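Long-range contacts in arylesterase (Sulfolobus solfataricus, PDB 5L2P), which hydrolyses a broad range of substrates, including aromatic esters, p-nitrophenyl fatty acid esters and organophosphates such as paraoxon: residues G48-M53 with P63-S68; P181-V186 with V246-D251. All coordinates share one frame; numbering follows the deposited sequence.

Contact 1 (G48-M53 with P63-S68); sequences GETRDM and PIRIYS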
loop_
_atom_site.group_PDB
_atom_site.type_symbol
_atom_site.label_atom_id
_atom_site.label_comp_id
_atom_site.label_asym_id
_atom_site.label_seq_id
_atom_site.Cartn_x
_atom_site.Cartn_y
_atom_site.Cartn_z
ATOM N N GLY A 48 -35.092 -20.569 14.920
ATOM C CA GLY A 48 -35.997 -21.175 15.879
ATOM C C GLY A 48 -37.305 -20.392 15.926
ATOM O O GLY A 48 -38.366 -20.950 15.852
ATOM N N GLU A 49 -37.218 -19.079 16.057
ATOM C CA GLU A 49 -38.381 -18.233 16.180
ATOM C C GLU A 49 -38.045 -16.774 15.833
ATOM O O GLU A 49 -36.914 -16.346 15.887
ATOM C CB GLU A 49 -38.880 -18.293 17.618
ATOM C CG GLU A 49 -40.311 -17.797 17.805
ATOM C CD GLU A 49 -40.681 -17.606 19.267
ATOM O OE1 GLU A 49 -39.953 -18.096 20.157
ATOM O OE2 GLU A 49 -41.712 -16.970 19.532
ATOM N N THR A 50 -39.071 -16.007 15.478
ATOM C CA THR A 50 -38.968 -14.597 15.125
ATOM C C THR A 50 -40.140 -13.878 15.751
ATOM O O THR A 50 -41.278 -14.315 15.617
ATOM C CB THR A 50 -39.011 -14.444 13.594
ATOM O OG1 THR A 50 -37.722 -14.809 13.075
ATOM C CG2 THR A 50 -39.325 -13.050 13.155
ATOM N N ARG A 51 -39.877 -12.765 16.417
ATOM C CA ARG A 51 -40.917 -12.023 17.111
ATOM C C ARG A 51 -40.679 -10.535 16.900
ATOM O O ARG A 51 -39.609 -10.026 17.224
ATOM C CB ARG A 51 -40.921 -12.379 18.597
ATOM C CG ARG A 51 -41.978 -11.713 19.462
ATOM C CD ARG A 51 -42.127 -12.390 20.833
ATOM N NE ARG A 51 -40.959 -12.204 21.734
ATOM C CZ ARG A 51 -39.933 -13.060 21.878
ATOM N NH1 ARG A 51 -39.861 -14.213 21.203
ATOM N NH2 ARG A 51 -38.940 -12.775 22.731
ATOM N N ASP A 52 -41.667 -9.857 16.309
ATOM C CA ASP A 52 -41.613 -8.408 16.124
ATOM C C ASP A 52 -42.285 -7.741 17.288
ATOM O O ASP A 52 -43.256 -8.262 17.797
ATOM C CB ASP A 52 -42.326 -7.996 14.855
ATOM C CG ASP A 52 -41.536 -8.300 13.604
ATOM O OD1 ASP A 52 -40.337 -8.567 13.686
ATOM O OD2 ASP A 52 -42.141 -8.230 12.511
ATOM N N MET A 53 -41.752 -6.605 17.716
ATOM C CA MET A 53 -42.355 -5.811 18.796
ATOM C C MET A 53 -41.823 -4.385 18.786
ATOM O O MET A 53 -41.007 -4.058 17.944
ATOM C CB MET A 53 -42.133 -6.461 20.167
ATOM C CG MET A 53 -40.711 -6.476 20.712
ATOM S SD MET A 53 -40.758 -6.879 22.498
ATOM C CE MET A 53 -41.486 -8.534 22.499
ATOM N N PRO A 63 -39.234 -0.019 16.673
ATOM C CA PRO A 63 -39.488 -1.421 16.320
ATOM C C PRO A 63 -38.214 -2.282 16.441
ATOM O O PRO A 63 -37.141 -1.840 16.081
ATOM C CB PRO A 63 -39.969 -1.362 14.853
ATOM C CG PRO A 63 -40.191 0.071 14.566
ATOM C CD PRO A 63 -39.326 0.870 15.507
ATOM N N ILE A 64 -38.369 -3.500 16.941
ATOM C CA ILE A 64 -37.307 -4.471 16.968
ATOM C C ILE A 64 -37.798 -5.834 16.511
ATOM O O ILE A 64 -38.987 -6.086 16.485
ATOM C CB ILE A 64 -36.685 -4.602 18.384
ATOM C CG1 ILE A 64 -37.737 -4.988 19.401
ATOM C CG2 ILE A 64 -36.051 -3.286 18.798
ATOM C CD1 ILE A 64 -37.121 -5.380 20.745
ATOM N N ARG A 65 -36.853 -6.698 16.128
ATOM C CA ARG A 65 -37.161 -8.087 15.837
ATOM C C ARG A 65 -36.209 -8.952 16.674
ATOM O O ARG A 65 -35.003 -8.773 16.642
ATOM C CB ARG A 65 -36.989 -8.382 14.360
ATOM C CG ARG A 65 -37.548 -9.762 13.954
ATOM C CD ARG A 65 -37.351 -10.113 12.465
ATOM N NE ARG A 65 -37.912 -9.164 11.521
ATOM C CZ ARG A 65 -39.150 -9.182 11.086
ATOM N NH1 ARG A 65 -39.984 -10.116 11.506
ATOM N NH2 ARG A 65 -39.548 -8.261 10.228
ATOM N N ILE A 66 -36.771 -9.888 17.427
ATOM C CA ILE A 66 -36.008 -10.828 18.225
ATOM C C ILE A 66 -35.889 -12.157 17.483
ATOM O O ILE A 66 -36.927 -12.768 17.138
ATOM C CB ILE A 66 -36.690 -11.181 19.562
ATOM C CG1 ILE A 66 -37.332 -9.960 20.252
ATOM C CG2 ILE A 66 -35.690 -11.876 20.482
ATOM C CD1 ILE A 66 -36.436 -8.722 20.305
ATOM N N TYR A 67 -34.632 -12.602 17.266
ATOM C CA TYR A 67 -34.370 -13.889 16.615
ATOM C C TYR A 67 -33.944 -14.918 17.627
ATOM O O TYR A 67 -33.033 -14.674 18.378
ATOM C CB TYR A 67 -33.286 -13.758 15.571
ATOM C CG TYR A 67 -33.568 -12.784 14.463
ATOM C CD1 TYR A 67 -33.425 -11.413 14.643
ATOM C CD2 TYR A 67 -33.944 -13.219 13.230
ATOM C CE1 TYR A 67 -33.682 -10.524 13.598
ATOM C CE2 TYR A 67 -34.229 -12.341 12.203
ATOM C CZ TYR A 67 -34.079 -10.998 12.395
ATOM O OH TYR A 67 -34.278 -10.110 11.380
ATOM N N SER A 68 -34.599 -16.076 17.630
ATOM C CA SER A 68 -34.163 -17.198 18.433
ATOM C C SER A 68 -33.544 -18.230 17.523
ATOM O O SER A 68 -34.132 -18.546 16.509
ATOM C CB SER A 68 -35.333 -17.839 19.140
ATOM O OG SER A 68 -36.023 -16.901 19.909
#

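Contact 2 (P181-V186 with V246-D251); sequences PVVPFV and VTAEYD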
loop_
_atom_site.group_PDB
_atom_site.type_symbol
_atom_site.label_atom_id
_atom_site.label_comp_id
_atom_site.label_asym_id
_atom_site.label_seq_id
_atom_site.Cartn_x
_atom_site.Cartn_y
_atom_site.Cartn_z
ATOM N N PRO A 181 -17.881 -4.066 14.690
ATOM C CA PRO A 181 -18.103 -3.196 13.544
ATOM C C PRO A 181 -17.542 -3.807 12.277
ATOM O O PRO A 181 -16.332 -4.050 12.165
ATOM C CB PRO A 181 -17.356 -1.911 13.920
ATOM C CG PRO A 181 -16.331 -2.333 14.903
ATOM C CD PRO A 181 -16.750 -3.618 15.524
ATOM N N VAL A 182 -18.427 -4.057 11.321
ATOM C CA VAL A 182 -18.041 -4.586 10.034
ATOM C C VAL A 182 -18.088 -3.434 9.025
ATOM O O VAL A 182 -19.062 -2.677 8.940
ATOM C CB VAL A 182 -19.010 -5.683 9.618
ATOM C CG1 VAL A 182 -18.690 -6.206 8.215
ATOM C CG2 VAL A 182 -18.980 -6.796 10.643
ATOM N N VAL A 183 -17.026 -3.319 8.247
ATOM C CA VAL A 183 -16.845 -2.217 7.318
ATOM C C VAL A 183 -17.401 -0.861 7.816
ATOM O O VAL A 183 -18.035 -0.138 7.066
ATOM C CB VAL A 183 -17.365 -2.584 5.912
ATOM C CG1 VAL A 183 -16.550 -3.778 5.365
ATOM C CG2 VAL A 183 -18.881 -2.885 5.930
ATOM N N PRO A 184 -17.048 -0.471 9.033
ATOM C CA PRO A 184 -17.579 0.739 9.602
ATOM C C PRO A 184 -17.128 2.073 8.999
ATOM O O PRO A 184 -16.002 2.205 8.482
ATOM C CB PRO A 184 -17.008 0.692 11.045
ATOM C CG PRO A 184 -15.677 0.054 10.888
ATOM C CD PRO A 184 -15.873 -0.976 9.803
ATOM N N PHE A 185 -18.003 3.067 9.127
ATOM C CA PHE A 185 -17.625 4.482 9.018
ATOM C C PHE A 185 -17.262 4.999 10.408
ATOM O O PHE A 185 -18.080 4.951 11.327
ATOM C CB PHE A 185 -18.785 5.298 8.437
ATOM C CG PHE A 185 -18.521 6.767 8.356
ATOM C CD1 PHE A 185 -18.661 7.590 9.481
ATOM C CD2 PHE A 185 -18.121 7.352 7.165
ATOM C CE1 PHE A 185 -18.422 8.968 9.403
ATOM C CE2 PHE A 185 -17.870 8.724 7.105
ATOM C CZ PHE A 185 -18.026 9.520 8.227
ATOM N N VAL A 186 -16.044 5.531 10.552
ATOM C CA VAL A 186 -15.572 6.062 11.846
ATOM C C VAL A 186 -14.979 7.463 11.780
ATOM O O VAL A 186 -14.627 8.027 12.814
ATOM C CB VAL A 186 -14.520 5.141 12.474
ATOM C CG1 VAL A 186 -15.152 3.836 12.885
ATOM C CG2 VAL A 186 -13.334 4.874 11.544
ATOM N N VAL A 246 -13.810 -5.752 10.912
ATOM C CA VAL A 246 -13.685 -6.425 9.634
ATOM C C VAL A 246 -13.728 -5.373 8.538
ATOM O O VAL A 246 -14.565 -4.479 8.585
ATOM C CB VAL A 246 -14.801 -7.448 9.428
ATOM C CG1 VAL A 246 -14.614 -8.224 8.113
ATOM C CG2 VAL A 246 -14.816 -8.413 10.582
ATOM N N THR A 247 -12.781 -5.443 7.600
ATOM C CA THR A 247 -12.727 -4.536 6.497
ATOM C C THR A 247 -12.722 -5.311 5.165
ATOM O O THR A 247 -12.503 -6.532 5.134
ATOM C CB THR A 247 -11.504 -3.614 6.574
ATOM O OG1 THR A 247 -10.286 -4.370 6.628
ATOM C CG2 THR A 247 -11.599 -2.687 7.766
ATOM N N ALA A 248 -12.939 -4.580 4.066
ATOM C CA ALA A 248 -12.823 -5.125 2.745
ATOM C C ALA A 248 -11.748 -4.383 1.939
ATOM O O ALA A 248 -11.622 -3.160 2.031
ATOM C CB ALA A 248 -14.160 -5.016 2.035
ATOM N N GLU A 249 -11.029 -5.111 1.085
ATOM C CA GLU A 249 -9.903 -4.544 0.341
ATOM C C GLU A 249 -10.256 -3.399 -0.600
ATOM O O GLU A 249 -9.547 -2.372 -0.652
ATOM C CB GLU A 249 -9.175 -5.663 -0.421
ATOM C CG GLU A 249 -7.954 -5.248 -1.202
ATOM C CD GLU A 249 -7.334 -6.405 -1.929
ATOM O OE1 GLU A 249 -8.009 -7.472 -1.964
ATOM O OE2 GLU A 249 -6.164 -6.268 -2.442
ATOM N N TYR A 250 -11.326 -3.543 -1.358
ATOM C CA TYR A 250 -11.687 -2.509 -2.359
ATOM C C TYR A 250 -12.902 -1.697 -1.903
ATOM O O TYR A 250 -13.852 -1.482 -2.641
ATOM C CB TYR A 250 -11.901 -3.178 -3.714
ATOM C CG TYR A 250 -10.614 -3.777 -4.209
ATOM C CD1 TYR A 250 -9.543 -2.970 -4.598
ATOM C CD2 TYR A 250 -10.443 -5.144 -4.222
ATOM C CE1 TYR A 250 -8.352 -3.528 -5.007
ATOM C CE2 TYR A 250 -9.258 -5.705 -4.653
ATOM C CZ TYR A 250 -8.220 -4.884 -5.044
ATOM O OH TYR A 250 -7.028 -5.395 -5.454
ATOM N N ASP A 251 -12.826 -1.265 -0.650
ATOM C CA ASP A 251 -13.811 -0.487 0.033
ATOM C C ASP A 251 -13.160 0.839 0.352
ATOM O O ASP A 251 -12.048 0.872 0.864
ATOM C CB ASP A 251 -14.176 -1.217 1.312
ATOM C CG ASP A 251 -15.288 -0.527 2.125
ATOM O OD1 ASP A 251 -15.578 0.677 1.914
ATOM O OD2 ASP A 251 -15.854 -1.239 2.997
#

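Contact 1 (G48-M53 with P63-S68)
The salt bridge between Asp-52 and Arg-65 is the strongest side-chain contact of this antiparallel hairpin. Asp-52 OD1 lies 2.7 Å from Arg-65 NH1. It sits over a face of the guanidinium, so the attraction is of charges alone and no N-H points at it. The carboxylate and guanidinium planes are 63° apart. The Arg-65 chain leaves with CG anti to the backbone N and bends at chi3 (-57°). NH2 of the same guanidinium forms a second salt bridge, with Glu-92. Thr-50 CG2 meets the guanidinium edge in its plane, 3.4 Å from Arg-65 NH1.

Backbone hydrogen bonds join the strands at three pairs: Glu-49 with Ser-68, Arg-51 with Ile-66, and Met-53 with Ile-64. The bond from Ile-66 N to Arg-51 O is 2.8 Å long and nearly straight (172°). Gly-48 and Glu-49 both face Ser-68, a classic beta bulge.

Ile-66 lies against one side of the Arg-51 guanidinium. Met-53 CG packs 3.6 Å from Ile-64 CG1, the two side chains running alongside each other. Trp-135 of helix 124-138 touches both. Tyr-67, on the Arg-65 face, is hydrogen-bonded through OH to Asp-95.

The chemistry implies a backbone-joined hairpin with two unlike faces. One holds the Asp-52/Arg-65 pair with Thr-50 and Tyr-67. The other runs from apolar packing at Met-53 and Ile-64 to polar groups toward Glu-49 and Ser-68.

Contact 2 (P181-V186 with V246-D251)
Val-183 carries the close packing of this contact. Val-183 N donates a hydrogen bond to Val-246 O, 2.7 Å away and in the carbonyl plane. Val-246 N in turn donates a longer hydrogen bond to Pro-181 O, at 3.3 Å. These two bonds frame a single bridge between Val-182 and Val-246, where the neighbouring parallel strands are about to part. Val-183 CG1 is anti to its carbonyl carbon (chi1 -62°). That branch lies 3.5 Å from Asp-251 OD2 and 4.3 Å from Ala-248 CB. The Val-183 and Asp-251 side chains cross obliquely.

Asp-251 is the assigned acid of the catalytic triad. Its OD2 accepts a hydrogen bond from His-281 ND1, and its OD1 caps Leu-253 N. Two bonds thus fix the carboxylate, which would probably polarise the histidine. Val-183 also lies close to the assigned nucleophile Ser-156.

Farther on the segments part and do not touch. Val-186, Glu-249 and Tyr-250 are still buried; Phe-185 is partly exposed. Glu-249 forms a salt bridge with Arg-197 of the second subunit.

The contact sits in the parallel part of the mixed sheet of the alpha/beta hydrolase fold. Strand 150-155 flanks Val-182, strand 271-276 flanks Val-246, and helix 254-266 follows Asp-251.

Overall arrangement
From the N terminus, the chain first passes through helices 5-17 and 27-39. Contact 1 then closes a short hairpin, with nine residues between its segments. The chain goes on through strands 77-81, 108-112 and 150-155 before contact 2 opens. Contact 2 closes a much longer excursion of 59 residues, which includes helices 193-197 and 212-217. The two contacts are in series and neither nest nor cross. Both belong to one mixed sheet. Contact 1 pairs strands 49-56 and 61-68 at the antiparallel end, the first of them an outermost strand. Contact 2 ties two parallel strands at the active site. Their centres are 27 Å apart, on opposite sides of the chain's centre.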